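Activated BY transcription factor SSRB (Salmonella enterica, PDB 2WNW) is of unassigned function but belongs to glycosyl hydrolase family 30, with a TIM barrel joined to a beta-sandwich domain. Local coordinates at residues Leu42-Gly47 against Gly380-Leu385; Tyr376-Ala381 against Asn400-Arg405. All blocks are in the same frame, centred on the assembly; numbering follows the deposited sequence.

Contact 1: residues Leu42-Gly47 against Gly380-Leu385; sequences LQQIDG and GARVML
V383 marks the densely packed side of this antiparallel pairing. Its CB points at the neighbouring strand, and CG1, anti to the backbone N (chi1 166°), lies 4.0 Å from L42 CD1. The other branch serves two neighbours: V383 CG2 is 3.3 Å from NE2 of Q43 and also meets CG2 of I45, the two side chains crossing at about a right angle. Q43 leaves its backbone away from V383, but a bend at chi2 (-82°) brings the amide back across the valine. Its NE2 donates to the carbonyls of F321 and C325. At the packed end Y280 of the second subunit covers L42 and L385.

Strands 42-44 and 382-385 run antiparallel in the mixed sheet of the beta-sandwich domain, and the chain then passes from the first of them, through I45 and D46, to the opening strand of the TIM barrel. Q44 and R382 form a non-hydrogen-bonded pair. Nearly straight bonds lie around it: L42 N to V383 O, the shortest at 2.6 Å, V383 N to Q43 O, and I45 N to A381 O. Past the strand ends, G380 N still reaches I45 O.

The side bearing Q44 and R382 is looser and more exposed. R382, extended from CG to NE, reaches across the neighbouring strand until NH1 donates to L42 O at 3.0 Å, in the carbonyl plane and close to the guanidinium plane. CB of Q44 sits over one face of that guanidinium, offset toward its rim.

Contact 2: residues Tyr376-Ala381 against Asn400-Arg405; sequences YVRPGA and NPDGER. With PO4 (phosphate ion), chain C.
Two tight turns face each other, neither segment forming a regular helix and only R405 belonging to a strand. R378 to A381 is a type II beta turn, closed by A381 N to R378 O, and G380 occupies its third position with a positive phi (94°). N400 to G403 is a type I turn, closed by G403 N to N400 O. The chains come nearest where A381 and N400 lie side by side.

N400 joins them through its amide. OD1 receives R378 N at 2.9 Å along an almost perfectly straight N-H line (179°), although the donor stands above the carbonyl plane. ND2 donates in the amide plane to Y376 O at 3.0 Å and to the anti lone pair of E404 OE2, so the amide's rotation is fixed from both ends. Water 1 donates to the same two acceptors, Y376 O and E404 OE2.

R378, bent at chi2 (137°), crosses N400 at about a right angle and carries its guanidinium to two acids. D402 OD1 lies at the edge, 2.9 Å from R378 NH1, with the carboxylate turned almost perpendicular to the guanidinium. E404 OE2, over a face and 3.5 Å from R378 NH1, contributes charge alone. R443 is a second partner for D402, which would further balance the acids' charge. Beside this network, P401 CG rests 3.5 Å from P379 O. On the far side R405 grips a phosphate, NE to O1 and NH2 to O4.

D402 OD1 also accepts E404 N, forming an Asx turn within the hairpin that connects strands 393-399 and 405-411 of the beta sandwich, here bound to the linker arriving from helix 365-374.

How the contacts relate
G380 and A381 belong to both contacts, whose centres lie about 8 Å apart: the chain leaves the R378-A381 turn of contact 2 and enters the strand of contact 1. A381 thus faces both ways, with its methyl group against the 400-405 hairpin. I45 packs across the boundary as well, its CD1 lying 3.6 Å from R378 O and 3.9 Å from V377 CG1, and D46 O comes within 3.4 Å of P379 CB. Together the contacts tie both chain passages between barrel and sandwich to one corner of the sandwich. The phosphate, probably from the crystallisation liquor, is held by R405, whose CB is 4.1 Å from M384 CE.

Contact 1: residues Leu42-Gly47 against Gly380-Leu385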
# COMPACT_ATOMS: atom_id res chain seq x y z
N LEU A 42 -5.32 -13.62 -3.26
CA LEU A 42 -6.14 -12.53 -2.75
C LEU A 42 -7.45 -12.45 -3.54
O LEU A 42 -8.08 -13.48 -3.78
CB LEU A 42 -5.34 -11.22 -2.81
CG LEU A 42 -4.00 -11.30 -2.04
CD1 LEU A 42 -3.23 -10.00 -2.17
CD2 LEU A 42 -4.27 -11.62 -0.58
N GLN A 43 -7.86 -11.25 -3.95
CA GLN A 43 -9.13 -11.11 -4.67
C GLN A 43 -9.13 -11.63 -6.10
O GLN A 43 -8.09 -11.70 -6.75
CB GLN A 43 -9.58 -9.64 -4.67
CG GLN A 43 -9.03 -8.81 -5.83
CD GLN A 43 -7.63 -8.28 -5.58
OE1 GLN A 43 -6.93 -8.74 -4.68
NE2 GLN A 43 -7.21 -7.32 -6.39
N GLN A 44 -10.32 -11.99 -6.58
CA GLN A 44 -10.49 -12.49 -7.94
C GLN A 44 -10.79 -11.33 -8.89
O GLN A 44 -11.50 -10.40 -8.52
CB GLN A 44 -11.64 -13.50 -8.00
CG GLN A 44 -11.70 -14.29 -9.29
CD GLN A 44 -12.65 -15.48 -9.21
OE1 GLN A 44 -12.37 -16.55 -9.75
NE2 GLN A 44 -13.78 -15.29 -8.54
N ILE A 45 -10.24 -11.39 -10.09
CA ILE A 45 -10.47 -10.32 -11.06
C ILE A 45 -11.30 -10.84 -12.24
O ILE A 45 -11.21 -12.01 -12.60
CB ILE A 45 -9.11 -9.73 -11.54
CG1 ILE A 45 -8.32 -10.74 -12.36
CG2 ILE A 45 -8.28 -9.31 -10.33
CD1 ILE A 45 -8.57 -10.65 -13.85
N ASP A 46 -12.11 -9.96 -12.81
CA ASP A 46 -12.99 -10.34 -13.91
C ASP A 46 -12.44 -10.12 -15.32
O ASP A 46 -12.99 -10.65 -16.29
CB ASP A 46 -14.33 -9.62 -13.78
CG ASP A 46 -15.03 -9.94 -12.46
OD1 ASP A 46 -14.77 -11.03 -11.91
OD2 ASP A 46 -15.83 -9.11 -11.98
N GLY A 47 -11.37 -9.34 -15.45
CA GLY A 47 -10.80 -9.10 -16.77
C GLY A 47 -10.30 -7.69 -17.05
O GLY A 47 -10.14 -6.88 -16.13
N GLY A 380 -11.07 -14.51 -13.97
CA GLY A 380 -11.08 -15.54 -12.95
C GLY A 380 -9.77 -15.68 -12.19
O GLY A 380 -9.72 -16.32 -11.14
N ALA A 381 -8.71 -15.09 -12.72
CA ALA A 381 -7.41 -15.14 -12.05
C ALA A 381 -7.51 -14.42 -10.71
O ALA A 381 -8.40 -13.59 -10.50
CB ALA A 381 -6.34 -14.48 -12.92
N ARG A 382 -6.61 -14.75 -9.79
CA ARG A 382 -6.59 -14.08 -8.50
C ARG A 382 -5.26 -13.37 -8.31
O ARG A 382 -4.22 -13.84 -8.78
CB ARG A 382 -6.82 -15.08 -7.36
CG ARG A 382 -8.27 -15.51 -7.19
CD ARG A 382 -8.46 -16.38 -5.96
NE ARG A 382 -9.85 -16.81 -5.80
CZ ARG A 382 -10.80 -16.09 -5.20
NH1 ARG A 382 -10.52 -14.90 -4.68
NH2 ARG A 382 -12.03 -16.57 -5.12
N VAL A 383 -5.30 -12.23 -7.64
CA VAL A 383 -4.08 -11.50 -7.35
C VAL A 383 -3.35 -12.33 -6.30
O VAL A 383 -3.99 -12.93 -5.44
CB VAL A 383 -4.38 -10.10 -6.78
CG1 VAL A 383 -3.12 -9.49 -6.17
CG2 VAL A 383 -4.93 -9.20 -7.89
N MET A 384 -2.03 -12.38 -6.37
CA MET A 384 -1.27 -13.14 -5.38
C MET A 384 -0.53 -12.18 -4.46
O MET A 384 -0.30 -11.02 -4.82
CB MET A 384 -0.25 -14.06 -6.06
CG MET A 384 0.92 -13.33 -6.71
SD MET A 384 2.25 -14.46 -7.20
CE MET A 384 2.11 -14.41 -8.97
N LEU A 385 -0.18 -12.66 -3.28
CA LEU A 385 0.56 -11.84 -2.34
C LEU A 385 1.98 -11.67 -2.87
O LEU A 385 2.59 -12.63 -3.34
CB LEU A 385 0.61 -12.52 -0.97
CG LEU A 385 1.53 -11.86 0.07
CD1 LEU A 385 0.97 -10.50 0.46
CD2 LEU A 385 1.65 -12.76 1.30

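Contact 2: residues Tyr376-Ala381 against Asn400-Arg405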
# COMPACT_ATOMS: atom_id res chain seq x y z
N TYR A 376 -1.88 -11.22 -20.82
CA TYR A 376 -1.49 -12.40 -20.05
C TYR A 376 -2.37 -12.83 -18.88
O TYR A 376 -2.32 -14.00 -18.48
CB TYR A 376 -0.06 -12.19 -19.56
CG TYR A 376 0.83 -11.60 -20.63
CD1 TYR A 376 1.22 -12.35 -21.73
CD2 TYR A 376 1.18 -10.25 -20.59
CE1 TYR A 376 1.94 -11.77 -22.78
CE2 TYR A 376 1.90 -9.67 -21.62
CZ TYR A 376 2.27 -10.43 -22.72
OH TYR A 376 2.93 -9.83 -23.76
N VAL A 377 -3.14 -11.91 -18.32
CA VAL A 377 -4.01 -12.24 -17.19
C VAL A 377 -5.42 -12.54 -17.70
O VAL A 377 -6.00 -11.75 -18.44
CB VAL A 377 -4.04 -11.07 -16.17
CG1 VAL A 377 -4.87 -11.46 -14.96
CG2 VAL A 377 -2.62 -10.70 -15.76
N ARG A 378 -5.96 -13.68 -17.29
CA ARG A 378 -7.28 -14.11 -17.73
C ARG A 378 -8.38 -13.92 -16.70
O ARG A 378 -8.12 -13.86 -15.49
CB ARG A 378 -7.25 -15.59 -18.13
CG ARG A 378 -6.21 -15.95 -19.18
CD ARG A 378 -5.52 -17.24 -18.78
NE ARG A 378 -4.61 -17.76 -19.80
CZ ARG A 378 -3.70 -18.70 -19.56
NH1 ARG A 378 -3.56 -19.22 -18.35
NH2 ARG A 378 -2.93 -19.15 -20.55
N PRO A 379 -9.64 -13.83 -17.15
CA PRO A 379 -10.77 -13.66 -16.24
C PRO A 379 -10.76 -14.81 -15.23
O PRO A 379 -10.47 -15.94 -15.59
CB PRO A 379 -11.98 -13.73 -17.17
CG PRO A 379 -11.46 -13.14 -18.44
CD PRO A 379 -10.10 -13.81 -18.56
N GLY A 380 -11.07 -14.51 -13.97
CA GLY A 380 -11.08 -15.54 -12.95
C GLY A 380 -9.77 -15.68 -12.19
O GLY A 380 -9.72 -16.32 -11.14
N ALA A 381 -8.71 -15.09 -12.72
CA ALA A 381 -7.41 -15.14 -12.05
C ALA A 381 -7.51 -14.42 -10.71
O ALA A 381 -8.40 -13.59 -10.50
CB ALA A 381 -6.34 -14.48 -12.92
N ASN A 400 -3.34 -17.24 -12.76
CA ASN A 400 -4.46 -17.54 -13.64
C ASN A 400 -5.16 -18.81 -13.19
O ASN A 400 -4.61 -19.60 -12.42
CB ASN A 400 -4.00 -17.68 -15.09
CG ASN A 400 -3.73 -16.34 -15.75
OD1 ASN A 400 -4.47 -15.38 -15.52
ND2 ASN A 400 -2.69 -16.27 -16.57
N PRO A 401 -6.40 -19.02 -13.65
CA PRO A 401 -7.16 -20.21 -13.28
C PRO A 401 -6.41 -21.51 -13.50
O PRO A 401 -6.55 -22.45 -12.72
CB PRO A 401 -8.41 -20.10 -14.15
CG PRO A 401 -8.63 -18.62 -14.21
CD PRO A 401 -7.22 -18.11 -14.47
N ASP A 402 -5.59 -21.57 -14.54
CA ASP A 402 -4.83 -22.78 -14.84
C ASP A 402 -3.53 -22.91 -14.05
O ASP A 402 -2.74 -23.83 -14.28
CB ASP A 402 -4.55 -22.88 -16.34
CG ASP A 402 -3.47 -21.93 -16.81
OD1 ASP A 402 -3.11 -20.99 -16.06
OD2 ASP A 402 -2.98 -22.12 -17.94
N GLY A 403 -3.31 -21.98 -13.12
CA GLY A 403 -2.12 -22.03 -12.29
C GLY A 403 -0.92 -21.22 -12.75
O GLY A 403 0.07 -21.14 -12.03
N GLU A 404 -1.01 -20.63 -13.93
CA GLU A 404 0.11 -19.84 -14.44
C GLU A 404 0.34 -18.59 -13.60
O GLU A 404 -0.60 -17.84 -13.33
CB GLU A 404 -0.16 -19.41 -15.89
CG GLU A 404 1.06 -18.79 -16.57
CD GLU A 404 0.74 -18.23 -17.95
OE1 GLU A 404 1.64 -18.23 -18.82
OE2 GLU A 404 -0.41 -17.77 -18.16
N ARG A 405 1.58 -18.37 -13.18
CA ARG A 405 1.93 -17.19 -12.39
C ARG A 405 2.25 -16.04 -13.35
O ARG A 405 2.89 -16.24 -14.38
CB ARG A 405 3.14 -17.47 -11.50
CG ARG A 405 2.88 -18.38 -10.29
CD ARG A 405 3.07 -19.86 -10.61
NE ARG A 405 3.07 -20.68 -9.40
CZ ARG A 405 1.98 -21.06 -8.75
NH1 ARG A 405 0.78 -20.71 -9.19
NH2 ARG A 405 2.09 -21.78 -7.64
P PO4 C . 5.57 -22.05 -6.58
O1 PO4 C . 5.50 -21.22 -7.82
O2 PO4 C . 6.72 -22.98 -6.67
O3 PO4 C . 5.74 -21.16 -5.40
O4 PO4 C . 4.31 -22.83 -6.43
O HOH W 1 -0.61 -15.76 -19.95
O HOH W 2 -6.19 -19.94 -17.15